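Local coordinates for protein type II restriction enzyme SfiI (PDB 2EZV) that recognises the interrupted double-stranded sequence 5'-GGCCNNNNNGGCC-3' and cuts DNA within it, leaving terminal 5'-phosphates, at residues F77-R82 with V99-S104; P94-V99 with A154-I159; T111-Q116 with V216-V221; I159-Y164 with I181-L186. All blocks are in the same frame, centred on the assembly; numbering follows the deposited sequence.

Interaction 1. Residues F77-R82 with V99-S104; sequences FIDYKR and VDAKAS. With CA (calcium ion), chain F; nucleotides of chain A.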
# COMPACT_ATOMS: atom_id res chain seq x y z
N PHE D 77 11.43 17.06 12.45
CA PHE D 77 12.68 16.30 12.54
C PHE D 77 12.56 14.84 12.98
O PHE D 77 13.53 14.08 12.85
CB PHE D 77 13.68 17.02 13.44
CG PHE D 77 14.08 18.37 12.92
CD1 PHE D 77 13.28 19.48 13.15
CD2 PHE D 77 15.25 18.52 12.17
CE1 PHE D 77 13.63 20.73 12.65
CE2 PHE D 77 15.61 19.76 11.66
CZ PHE D 77 14.80 20.88 11.90
N ILE D 78 11.40 14.46 13.49
CA ILE D 78 11.21 13.07 13.89
C ILE D 78 11.37 12.21 12.64
O ILE D 78 10.79 12.51 11.59
CB ILE D 78 9.82 12.87 14.54
CG1 ILE D 78 9.80 13.62 15.87
CG2 ILE D 78 9.55 11.39 14.77
CD1 ILE D 78 8.54 13.41 16.71
N ASP D 79 12.17 11.16 12.76
CA ASP D 79 12.47 10.25 11.66
C ASP D 79 11.28 9.58 10.99
O ASP D 79 11.10 9.68 9.79
CB ASP D 79 13.44 9.17 12.13
CG ASP D 79 14.72 9.73 12.71
OD1 ASP D 79 15.35 10.57 12.04
OD2 ASP D 79 15.11 9.33 13.83
N TYR D 80 10.47 8.89 11.78
CA TYR D 80 9.32 8.16 11.25
C TYR D 80 8.04 8.62 11.95
O TYR D 80 7.96 8.60 13.17
CB TYR D 80 9.54 6.67 11.47
CG TYR D 80 8.47 5.77 10.90
CD1 TYR D 80 8.60 5.22 9.63
CD2 TYR D 80 7.32 5.48 11.64
CE1 TYR D 80 7.62 4.39 9.11
CE2 TYR D 80 6.33 4.66 11.12
CZ TYR D 80 6.48 4.12 9.86
OH TYR D 80 5.51 3.28 9.36
N LYS D 81 7.04 9.03 11.17
CA LYS D 81 5.78 9.50 11.74
C LYS D 81 4.60 9.16 10.85
O LYS D 81 4.72 9.18 9.63
CB LYS D 81 5.84 11.02 11.98
N ARG D 82 3.46 8.86 11.46
CA ARG D 82 2.26 8.54 10.72
C ARG D 82 1.05 8.80 11.61
O ARG D 82 1.03 8.38 12.77
CB ARG D 82 2.25 7.06 10.29
CG ARG D 82 3.25 6.67 9.20
CD ARG D 82 3.03 7.42 7.87
NE ARG D 82 3.98 6.97 6.85
CZ ARG D 82 4.06 7.45 5.61
NH1 ARG D 82 3.25 8.43 5.20
NH2 ARG D 82 4.97 6.96 4.77
N VAL D 99 8.48 7.70 16.05
CA VAL D 99 9.58 6.85 16.46
C VAL D 99 10.87 7.46 15.95
O VAL D 99 10.94 8.03 14.86
CB VAL D 99 9.41 5.36 15.99
CG1 VAL D 99 8.10 5.18 15.27
CG2 VAL D 99 10.59 4.93 15.16
N ASP D 100 11.90 7.35 16.78
CA ASP D 100 13.17 7.93 16.43
C ASP D 100 14.26 6.89 16.46
O ASP D 100 14.35 6.11 17.40
CB ASP D 100 13.49 9.05 17.41
CG ASP D 100 14.46 10.04 16.84
OD1 ASP D 100 15.65 9.99 17.24
OD2 ASP D 100 14.03 10.85 15.98
N ALA D 101 15.07 6.88 15.41
CA ALA D 101 16.17 5.92 15.29
C ALA D 101 17.48 6.52 15.80
O ALA D 101 17.78 7.69 15.55
CB ALA D 101 16.31 5.49 13.83
N LYS D 102 18.25 5.71 16.51
CA LYS D 102 19.54 6.12 17.08
C LYS D 102 20.56 5.03 16.78
O LYS D 102 20.23 3.85 16.72
CB LYS D 102 19.46 6.27 18.60
CG LYS D 102 18.40 7.20 19.15
CD LYS D 102 18.70 8.65 18.82
CE LYS D 102 17.71 9.57 19.53
NZ LYS D 102 17.96 11.01 19.23
N ALA D 103 21.81 5.44 16.61
CA ALA D 103 22.89 4.51 16.37
C ALA D 103 23.89 4.82 17.46
O ALA D 103 24.23 5.98 17.68
CB ALA D 103 23.51 4.75 15.01
N SER D 104 24.35 3.80 18.17
CA SER D 104 25.29 4.03 19.25
C SER D 104 26.17 2.83 19.51
O SER D 104 25.81 1.70 19.19
CB SER D 104 24.53 4.40 20.53
OG SER D 104 25.38 4.36 21.67
CA CA F . 17.11 10.36 15.17
P DG A 14 22.72 9.15 16.26
OP1 DG A 14 22.30 8.04 15.36
OP2 DG A 14 21.80 9.63 17.32
O5' DG A 14 24.06 8.70 16.97
C5' DG A 14 24.84 9.67 17.64
C4' DG A 14 26.31 9.42 17.41
O4' DG A 14 26.98 10.69 17.51
C3' DG A 14 26.95 8.53 18.47
O3' DG A 14 28.12 7.92 17.93
C2' DG A 14 27.31 9.53 19.54
C1' DG A 14 27.70 10.75 18.72
N9 DG A 14 27.38 12.03 19.35
C8 DG A 14 26.14 12.53 19.67
N7 DG A 14 26.20 13.70 20.25
C5 DG A 14 27.56 13.99 20.31
C6 DG A 14 28.24 15.11 20.83
O6 DG A 14 27.77 16.11 21.37
N1 DG A 14 29.62 14.98 20.68
C2 DG A 14 30.26 13.91 20.10
N2 DG A 14 31.60 13.97 20.03
N3 DG A 14 29.63 12.86 19.61
C4 DG A 14 28.30 12.96 19.75
P DG A 15 28.75 6.62 18.63
OP1 DG A 15 28.54 5.50 17.67
OP2 DG A 15 28.24 6.50 20.01
O5' DG A 15 30.31 6.93 18.68
C5' DG A 15 31.01 7.34 17.50
C4' DG A 15 32.37 7.91 17.84
O4' DG A 15 32.20 9.15 18.59
C3' DG A 15 33.18 7.01 18.76
O3' DG A 15 34.59 7.22 18.53
C2' DG A 15 32.76 7.47 20.14
C1' DG A 15 32.61 8.97 19.94
N9 DG A 15 31.63 9.62 20.81
C8 DG A 15 30.33 9.24 21.00
N7 DG A 15 29.68 10.02 21.83
C5 DG A 15 30.62 10.97 22.21
C6 DG A 15 30.51 12.07 23.10
O6 DG A 15 29.52 12.45 23.74
N1 DG A 15 31.70 12.78 23.20
C2 DG A 15 32.86 12.46 22.54
N2 DG A 15 33.90 13.27 22.78
N3 DG A 15 32.99 11.43 21.71
C4 DG A 15 31.83 10.73 21.59
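The metal site of the PD-(D/E)XK nuclease fold is assembled where Asp-79, just ahead of strand 80-86, meets Asp-100 and Ala-101 on strand 93-104. The calcium ion is bound by Asp-79 OD2 at 2.6 Å, by Asp-100 OD1 at 2.6 Å and by the backbone oxygen Ala-101 O at 2.8 Å. Asp-79 has CG anti to its own carbonyl carbon (chi1 -57°), and its carboxylate faces the neighbouring strand, where Ala-101 N donates to OD2 over 2.9 Å, from the anti side and 22° out of the carboxylate plane. Main chain and metal thus hold the same oxygen. Behind the site, Tyr-80 and Val-99 form an antiparallel hydrogen-bonded pair whose side chains lie side by side, Tyr-80 CD2 being 3.7 Å from Val-99 CG1; the hydroxyl of Tyr-80 bonds to Glu-66. Lys-102, the lysine of the motif, bridges from NZ to Asp-100 OD1 at 3.2 Å, and Ala-103 N donates to OP1 of DG14 of chain A. The two carboxylates bring Asp-79 OD2 within 2.8 Å of Asp-100 OD2, an approach of two acceptors that the shared calcium ion probably makes tolerable.

Interaction 2. Residues P94-V99 with A154-I159; sequences PQVLLV and AVTTSI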
# COMPACT_ATOMS: atom_id res chain seq x y z
N PRO D 94 -7.43 7.43 17.41
CA PRO D 94 -6.67 8.21 16.43
C PRO D 94 -5.28 8.36 17.08
O PRO D 94 -5.17 8.64 18.28
CB PRO D 94 -7.45 9.52 16.36
CG PRO D 94 -8.02 9.65 17.75
CD PRO D 94 -8.50 8.24 18.02
N GLN D 95 -4.21 8.14 16.31
CA GLN D 95 -2.88 8.20 16.89
C GLN D 95 -1.80 8.76 15.97
O GLN D 95 -1.83 8.56 14.76
CB GLN D 95 -2.48 6.79 17.33
CG GLN D 95 -1.04 6.59 17.78
CD GLN D 95 -0.72 5.12 18.08
OE1 GLN D 95 -0.83 4.26 17.21
NE2 GLN D 95 -0.34 4.84 19.33
N VAL D 96 -0.84 9.47 16.56
CA VAL D 96 0.29 10.01 15.82
C VAL D 96 1.49 9.17 16.27
O VAL D 96 2.03 9.38 17.36
CB VAL D 96 0.57 11.48 16.18
CG1 VAL D 96 1.80 11.96 15.43
CG2 VAL D 96 -0.62 12.36 15.82
N LEU D 97 1.88 8.19 15.47
CA LEU D 97 3.02 7.35 15.84
C LEU D 97 4.31 8.10 15.57
O LEU D 97 4.54 8.56 14.46
CB LEU D 97 3.03 6.02 15.06
CG LEU D 97 4.27 5.14 15.30
CD1 LEU D 97 4.47 4.93 16.79
CD2 LEU D 97 4.11 3.80 14.60
N LEU D 98 5.13 8.22 16.61
CA LEU D 98 6.42 8.91 16.51
C LEU D 98 7.54 7.98 16.94
O LEU D 98 7.54 7.49 18.07
CB LEU D 98 6.45 10.14 17.43
CG LEU D 98 5.90 11.51 17.01
CD1 LEU D 98 4.83 11.36 15.96
CD2 LEU D 98 5.38 12.24 18.24
N VAL D 99 8.48 7.70 16.05
CA VAL D 99 9.58 6.85 16.46
C VAL D 99 10.87 7.46 15.95
O VAL D 99 10.94 8.03 14.86
CB VAL D 99 9.41 5.36 15.99
CG1 VAL D 99 8.10 5.18 15.27
CG2 VAL D 99 10.59 4.93 15.16
N ALA D 154 -5.54 13.30 18.26
CA ALA D 154 -4.87 12.07 17.87
C ALA D 154 -3.69 11.92 18.82
O ALA D 154 -2.71 12.68 18.76
CB ALA D 154 -4.38 12.16 16.42
N VAL D 155 -3.78 10.93 19.71
CA VAL D 155 -2.74 10.69 20.69
C VAL D 155 -1.35 10.49 20.12
O VAL D 155 -1.15 9.81 19.11
CB VAL D 155 -3.03 9.46 21.54
CG1 VAL D 155 -2.57 9.72 22.98
CG2 VAL D 155 -4.50 9.11 21.45
N THR D 156 -0.38 11.06 20.82
CA THR D 156 1.02 10.97 20.47
C THR D 156 1.63 9.80 21.22
O THR D 156 1.45 9.66 22.42
CB THR D 156 1.75 12.29 20.89
OG1 THR D 156 1.93 13.12 19.73
CG2 THR D 156 3.09 12.01 21.54
N THR D 157 2.34 8.93 20.50
CA THR D 157 2.99 7.79 21.11
C THR D 157 4.46 7.82 20.69
O THR D 157 4.78 7.72 19.51
CB THR D 157 2.35 6.45 20.68
OG1 THR D 157 1.02 6.39 21.19
CG2 THR D 157 3.15 5.26 21.23
N SER D 158 5.34 7.96 21.68
CA SER D 158 6.77 8.07 21.43
C SER D 158 7.56 6.78 21.54
O SER D 158 7.52 6.09 22.56
CB SER D 158 7.37 9.11 22.37
OG SER D 158 6.70 10.35 22.22
N ILE D 159 8.32 6.48 20.49
CA ILE D 159 9.12 5.27 20.44
C ILE D 159 10.55 5.49 19.93
O ILE D 159 10.78 6.28 19.03
CB ILE D 159 8.41 4.23 19.57
CG1 ILE D 159 7.04 3.94 20.20
CG2 ILE D 159 9.25 2.94 19.47
CD1 ILE D 159 6.11 3.19 19.33
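Gln-95 and Thr-157 meet on one face of a parallel strand pair, and they illustrate how a buried polar bond can be built into the interior of a sheet. Strands 94-99 and 154-159 run 29° apart, in step from Gln-95 with Val-155 to Val-99 with Ile-159. Among the main-chain bonds the one from Val-96 N to Val-155 O is short at 2.6 Å, whereas its neighbour from Val-155 N to Pro-94 O, at the start of the pair, is weak. CG of Gln-95 stands anti to the backbone N (chi1 171°), and from the extended chain beyond it NE2 donates to Thr-157 OG1 over 2.8 Å, the oxygen lying 22° out of the amide plane. The same amide also bonds Thr-20 through NE2 and Arg-84 through OE1. Further along this face Leu-97 CD1 presses on Ile-159 CD1 at 3.5 Å. The opposite face is packed more loosely: Leu-98 CD2 lies 3.9 Å from Thr-156 OG1, and Ser-158 makes no close side-chain contact with the other strand. Replacing Gln-95 with a leucine would probably leave Thr-157 OG1 without this donor, and Arg-84 and Thr-20 without their amide partner. Neither face meets solvent here. Helix 10-41 covers the side of Leu-97, Thr-157 and Ile-159, strand 141-145 touches Val-96 and Ala-154, and strand 80-86 flanks 94-99.

Interaction 3. Residues T111-Q116 with V216-V221; sequences TLQRSQ and VARIRV. With nucleotides of chain A; nucleotides of chain B.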
# COMPACT_ATOMS: atom_id res chain seq x y z
N THR D 111 20.19 9.42 24.05
CA THR D 111 20.15 10.88 24.12
C THR D 111 18.91 11.41 23.42
O THR D 111 18.50 10.89 22.38
CB THR D 111 21.39 11.51 23.48
OG1 THR D 111 22.56 11.04 24.15
CG2 THR D 111 21.33 13.03 23.58
N LEU D 112 18.30 12.44 24.00
CA LEU D 112 17.10 13.03 23.42
C LEU D 112 17.19 14.54 23.30
O LEU D 112 17.74 15.21 24.17
CB LEU D 112 15.88 12.72 24.29
CG LEU D 112 14.95 11.55 23.98
CD1 LEU D 112 15.69 10.25 24.10
CD2 LEU D 112 13.77 11.59 24.95
N GLN D 113 16.64 15.06 22.20
CA GLN D 113 16.56 16.50 21.99
C GLN D 113 15.27 16.83 22.73
O GLN D 113 14.45 15.94 22.95
CB GLN D 113 16.40 16.84 20.51
CG GLN D 113 17.57 16.46 19.63
CD GLN D 113 18.86 17.09 20.09
OE1 GLN D 113 18.89 18.25 20.51
NE2 GLN D 113 19.95 16.34 20.01
N ARG D 114 15.07 18.09 23.10
CA ARG D 114 13.85 18.47 23.81
C ARG D 114 12.64 18.24 22.92
O ARG D 114 11.52 18.05 23.39
CB ARG D 114 13.91 19.94 24.24
CG ARG D 114 12.91 20.30 25.33
CD ARG D 114 13.04 21.75 25.75
NE ARG D 114 12.41 22.66 24.80
CZ ARG D 114 11.09 22.86 24.71
NH1 ARG D 114 10.27 22.21 25.52
NH2 ARG D 114 10.60 23.71 23.81
N SER D 115 12.87 18.26 21.61
CA SER D 115 11.80 18.06 20.65
C SER D 115 11.35 16.59 20.60
O SER D 115 10.36 16.26 19.94
CB SER D 115 12.26 18.51 19.26
OG SER D 115 13.41 17.78 18.85
N GLN D 116 12.08 15.73 21.31
CA GLN D 116 11.76 14.31 21.35
C GLN D 116 11.28 13.87 22.73
O GLN D 116 10.78 12.77 22.89
CB GLN D 116 13.00 13.49 20.96
CG GLN D 116 13.67 13.97 19.67
CD GLN D 116 14.98 13.26 19.36
OE1 GLN D 116 15.86 13.13 20.22
NE2 GLN D 116 15.12 12.79 18.13
N VAL D 216 23.05 23.95 23.61
CA VAL D 216 21.59 23.92 23.76
C VAL D 216 20.94 23.13 24.90
O VAL D 216 19.82 23.45 25.29
CB VAL D 216 20.93 23.48 22.44
CG1 VAL D 216 19.41 23.51 22.58
CG2 VAL D 216 21.37 24.40 21.32
N ALA D 217 21.60 22.10 25.41
CA ALA D 217 21.06 21.29 26.52
C ALA D 217 20.08 20.20 26.08
O ALA D 217 19.03 20.46 25.49
CB ALA D 217 20.39 22.19 27.56
N ARG D 218 20.44 18.96 26.41
CA ARG D 218 19.63 17.80 26.08
C ARG D 218 19.36 17.00 27.33
O ARG D 218 19.62 17.46 28.45
CB ARG D 218 20.37 16.92 25.08
CG ARG D 218 20.93 17.65 23.89
CD ARG D 218 21.63 16.66 22.99
NE ARG D 218 22.93 17.13 22.54
CZ ARG D 218 23.81 16.36 21.90
NH1 ARG D 218 23.52 15.09 21.65
NH2 ARG D 218 24.98 16.86 21.51
N ILE D 219 18.84 15.78 27.16
CA ILE D 219 18.55 14.91 28.29
C ILE D 219 18.83 13.46 27.92
O ILE D 219 18.86 13.10 26.74
CB ILE D 219 17.08 15.06 28.72
CG1 ILE D 219 16.85 14.36 30.07
CG2 ILE D 219 16.17 14.43 27.68
CD1 ILE D 219 15.55 14.75 30.74
N ARG D 220 19.05 12.63 28.93
CA ARG D 220 19.32 11.22 28.72
C ARG D 220 18.26 10.35 29.39
O ARG D 220 17.61 10.79 30.35
CB ARG D 220 20.69 10.84 29.29
CG ARG D 220 21.83 10.80 28.30
CD ARG D 220 22.99 9.97 28.87
NE ARG D 220 24.10 9.80 27.93
CZ ARG D 220 25.08 10.68 27.74
NH1 ARG D 220 25.10 11.82 28.43
NH2 ARG D 220 26.03 10.42 26.87
N VAL D 221 18.09 9.14 28.88
CA VAL D 221 17.15 8.17 29.42
C VAL D 221 17.97 6.91 29.65
O VAL D 221 18.63 6.42 28.72
CB VAL D 221 16.02 7.83 28.44
CG1 VAL D 221 15.17 6.70 28.99
CG2 VAL D 221 15.17 9.06 28.17
P DG A 14 22.72 9.15 16.26
OP1 DG A 14 22.30 8.04 15.36
OP2 DG A 14 21.80 9.63 17.32
O5' DG A 14 24.06 8.70 16.97
C5' DG A 14 24.84 9.67 17.64
C4' DG A 14 26.31 9.42 17.41
O4' DG A 14 26.98 10.69 17.51
C3' DG A 14 26.95 8.53 18.47
O3' DG A 14 28.12 7.92 17.93
C2' DG A 14 27.31 9.53 19.54
C1' DG A 14 27.70 10.75 18.72
N9 DG A 14 27.38 12.03 19.35
C8 DG A 14 26.14 12.53 19.67
N7 DG A 14 26.20 13.70 20.25
C5 DG A 14 27.56 13.99 20.31
C6 DG A 14 28.24 15.11 20.83
O6 DG A 14 27.77 16.11 21.37
N1 DG A 14 29.62 14.98 20.68
C2 DG A 14 30.26 13.91 20.10
N2 DG A 14 31.60 13.97 20.03
N3 DG A 14 29.63 12.86 19.61
C4 DG A 14 28.30 12.96 19.75
P DG B 6 28.11 17.24 34.42
OP1 DG B 6 28.47 18.02 35.63
OP2 DG B 6 26.74 17.38 33.86
O5' DG B 6 29.19 17.59 33.29
C5' DG B 6 29.84 16.54 32.59
C4' DG B 6 30.60 17.05 31.38
O4' DG B 6 30.72 15.93 30.47
C3' DG B 6 29.86 18.13 30.59
O3' DG B 6 30.80 18.72 29.67
C2' DG B 6 28.97 17.31 29.68
C1' DG B 6 29.91 16.17 29.33
N9 DG B 6 29.34 14.92 28.87
C8 DG B 6 28.03 14.50 28.93
N7 DG B 6 27.83 13.35 28.35
C5 DG B 6 29.09 12.98 27.89
C6 DG B 6 29.51 11.83 27.17
O6 DG B 6 28.83 10.87 26.78
N1 DG B 6 30.88 11.86 26.91
C2 DG B 6 31.73 12.86 27.28
N2 DG B 6 33.02 12.72 26.94
N3 DG B 6 31.35 13.94 27.95
C4 DG B 6 30.03 13.93 28.21
O HOH W 1 23.36 8.81 25.27
O HOH W 2 17.91 19.32 23.11
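Thr-111 and Leu-112 pair antiparallel with Arg-220 and Ile-219, the touching backbones running 135° apart, in the small three-stranded sheet of strands 110-112, 219-221 and 204-206. Leu-112 and Ile-219 are the hydrogen-bonded pair, Leu-112 N giving to Ile-219 O over 2.9 Å and Ile-219 N returning the bond to Leu-112 O; their side chains touch through Leu-112 CB and Ile-219 CG2 at 3.8 Å. Arg-220, on the face of Thr-111, and Arg-218 just ahead of it read the DNA, an example of side chains presented to the major-groove edges of guanines. Arg-218 addresses DG14 of chain A with two bonds, both weak, NH1 to N7 and NH2 to O6, the base atoms lying at the edge of the guanidinium. Arg-220, extended from CG to NE, grips DG6 of chain B in the same two-pronged manner, NH2 reaching O6 at 2.8 Å and NH1 reaching N7 at 3.1 Å; NH1 also bonds to Ala-206. Two neighbours pack against the first arginine: Thr-111 CG2 sits 3.6 Å from Arg-218 NH1, near the guanidinium plane, and Gln-113, bent at chi2 (-57°), lies alongside, its NE2 3.4 Å from Arg-218 CD. The loop after it is closed by Gln-116 OE1, which accepts from Gln-113 N, and a water links Gln-113 OE1, Arg-114 N and Ala-217 O. Over one face of the Arg-220 guanidinium stands Thr-111 OG1, 4.1 Å above the plane and offset toward the rim, and a second water, 2.6 Å from that oxygen, also accepts a weak bond from Arg-220 NE.

Interaction 4. Residues I159-Y164 with I181-L186; sequences IFVHFY and IYVLSL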
# COMPACT_ATOMS: atom_id res chain seq x y z
N ILE D 159 8.32 6.48 20.49
CA ILE D 159 9.12 5.27 20.44
C ILE D 159 10.55 5.49 19.93
O ILE D 159 10.78 6.28 19.03
CB ILE D 159 8.41 4.23 19.57
CG1 ILE D 159 7.04 3.94 20.20
CG2 ILE D 159 9.25 2.94 19.47
CD1 ILE D 159 6.11 3.19 19.33
N PHE D 160 11.49 4.76 20.51
CA PHE D 160 12.89 4.86 20.12
C PHE D 160 13.52 3.52 19.79
O PHE D 160 13.48 2.58 20.59
CB PHE D 160 13.70 5.55 21.22
CG PHE D 160 13.39 7.00 21.38
CD1 PHE D 160 12.24 7.41 22.05
CD2 PHE D 160 14.23 7.97 20.84
CE1 PHE D 160 11.94 8.76 22.17
CE2 PHE D 160 13.94 9.32 20.96
CZ PHE D 160 12.79 9.72 21.63
N VAL D 161 14.11 3.44 18.60
CA VAL D 161 14.78 2.23 18.15
C VAL D 161 16.27 2.58 18.24
O VAL D 161 16.74 3.47 17.55
CB VAL D 161 14.39 1.89 16.71
CG1 VAL D 161 14.85 0.51 16.36
CG2 VAL D 161 12.90 1.99 16.55
N HIS D 162 16.98 1.88 19.12
CA HIS D 162 18.39 2.13 19.38
C HIS D 162 19.30 1.02 18.85
O HIS D 162 19.35 -0.08 19.41
CB HIS D 162 18.56 2.30 20.90
CG HIS D 162 19.95 2.59 21.34
ND1 HIS D 162 20.95 1.64 21.31
CD2 HIS D 162 20.51 3.70 21.87
CE1 HIS D 162 22.06 2.16 21.81
NE2 HIS D 162 21.82 3.41 22.16
N PHE D 163 20.01 1.32 17.78
CA PHE D 163 20.91 0.35 17.17
C PHE D 163 22.28 0.36 17.86
O PHE D 163 23.10 1.24 17.63
CB PHE D 163 21.05 0.64 15.67
CG PHE D 163 19.76 0.56 14.91
CD1 PHE D 163 18.76 1.51 15.09
CD2 PHE D 163 19.52 -0.50 14.04
CE1 PHE D 163 17.55 1.42 14.42
CE2 PHE D 163 18.31 -0.60 13.36
CZ PHE D 163 17.32 0.36 13.55
N TYR D 164 22.49 -0.64 18.71
CA TYR D 164 23.74 -0.81 19.45
C TYR D 164 24.72 -1.57 18.56
O TYR D 164 24.49 -2.74 18.22
CB TYR D 164 23.47 -1.60 20.72
CG TYR D 164 24.71 -2.07 21.44
CD1 TYR D 164 24.90 -3.42 21.71
CD2 TYR D 164 25.69 -1.16 21.85
CE1 TYR D 164 26.04 -3.86 22.37
CE2 TYR D 164 26.83 -1.59 22.51
CZ TYR D 164 27.00 -2.95 22.76
OH TYR D 164 28.13 -3.39 23.43
N ILE D 181 19.37 -4.46 18.83
CA ILE D 181 18.42 -3.40 18.50
C ILE D 181 17.49 -3.25 19.71
O ILE D 181 16.72 -4.16 20.03
CB ILE D 181 17.55 -3.74 17.26
CG1 ILE D 181 18.44 -4.09 16.06
CG2 ILE D 181 16.67 -2.56 16.91
CD1 ILE D 181 17.66 -4.38 14.79
N TYR D 182 17.60 -2.13 20.41
CA TYR D 182 16.76 -1.90 21.57
C TYR D 182 15.59 -1.03 21.14
O TYR D 182 15.75 -0.14 20.31
CB TYR D 182 17.52 -1.17 22.68
CG TYR D 182 18.63 -1.97 23.33
CD1 TYR D 182 19.86 -2.14 22.69
CD2 TYR D 182 18.47 -2.53 24.60
CE1 TYR D 182 20.90 -2.85 23.30
CE2 TYR D 182 19.50 -3.23 25.22
CZ TYR D 182 20.72 -3.38 24.57
OH TYR D 182 21.75 -4.06 25.17
N VAL D 183 14.42 -1.31 21.68
CA VAL D 183 13.25 -0.52 21.34
C VAL D 183 12.68 0.03 22.64
O VAL D 183 12.44 -0.72 23.58
CB VAL D 183 12.18 -1.37 20.63
CG1 VAL D 183 11.21 -0.46 19.91
CG2 VAL D 183 12.85 -2.34 19.64
N LEU D 184 12.50 1.35 22.69
CA LEU D 184 11.97 2.00 23.89
C LEU D 184 10.63 2.70 23.68
O LEU D 184 10.39 3.33 22.65
CB LEU D 184 12.97 3.01 24.44
CG LEU D 184 14.33 2.56 24.97
CD1 LEU D 184 15.21 1.99 23.87
CD2 LEU D 184 15.01 3.75 25.59
N SER D 185 9.77 2.59 24.69
CA SER D 185 8.46 3.21 24.68
C SER D 185 8.47 4.24 25.81
O SER D 185 8.52 3.88 26.99
CB SER D 185 7.37 2.16 24.93
OG SER D 185 6.08 2.74 25.02
N LEU D 186 8.45 5.52 25.45
CA LEU D 186 8.46 6.56 26.46
C LEU D 186 7.04 6.95 26.81
O LEU D 186 6.24 7.30 25.94
CB LEU D 186 9.23 7.78 25.97
CG LEU D 186 10.70 7.49 25.64
CD1 LEU D 186 11.42 8.79 25.34
CD2 LEU D 186 11.37 6.75 26.80
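Phe-160 faces Leu-184 and Leu-186 across the antiparallel hairpin of strands 151-167 and 176-186, a case of regular backbone pairing with apolar packing on both faces. The main-chain bonds couple Phe-160 with Leu-184 and His-162 with Tyr-182, and the shortest include Leu-184 N to Phe-160 O at 2.6 Å. On one face the contacts are mainly aliphatic: Val-161 CG1 lies 3.6 Å from Ile-181 CG2, the two side chains pointing the same way, and Ile-181 CG2 stands over a face of the Phe-163 ring. Aromatic groups dominate the other. Phe-160 has CG anti to the carbonyl carbon (chi1 -69°), and Leu-186 crosses it at about a right angle, its CD1 3.2 Å from CE1 of the ring. An alanine in place of Phe-160 would probably open a gap beside Leu-186 CD1. His-162 and Tyr-182 lie side by side, ring planes 88° apart, while His-162 O meets the Tyr-182 ring at its edge, in plane. His-162 ND1 is buried with no polar partner in the model, although its ring meets Phe-223 edge-to-face. Helices 10-41 and 49-62 cover the face of Ile-159, Val-161, Phe-163 and Val-183, strand 93-104 runs along the far side of 159-164, and the loop residue Pro-118 touches Leu-186.

Overall arrangement
From the N terminus, interaction 1 comes first, closing the short hairpin between 77-82 and 99-104 at the metal site. Interaction 2 starts inside that hairpin and reaches forward to 154-159, so the two cross, sharing Val-99. Interaction 3 opens at 111-116, beyond interaction 1 but before interaction 2 has closed, and crosses it by spanning about a hundred residues to 216-221. Nested within that long loop, interaction 4 closes the hairpin 159-164 with 181-186 and takes over Ile-159 from interaction 2. Interactions 1, 2 and 4 thereby build neighbouring strands of one mixed sheet, and interaction 3 adds the DNA-reading sheet, packed through Leu-112 against Phe-160 and joined through Gln-116 to Lys-102.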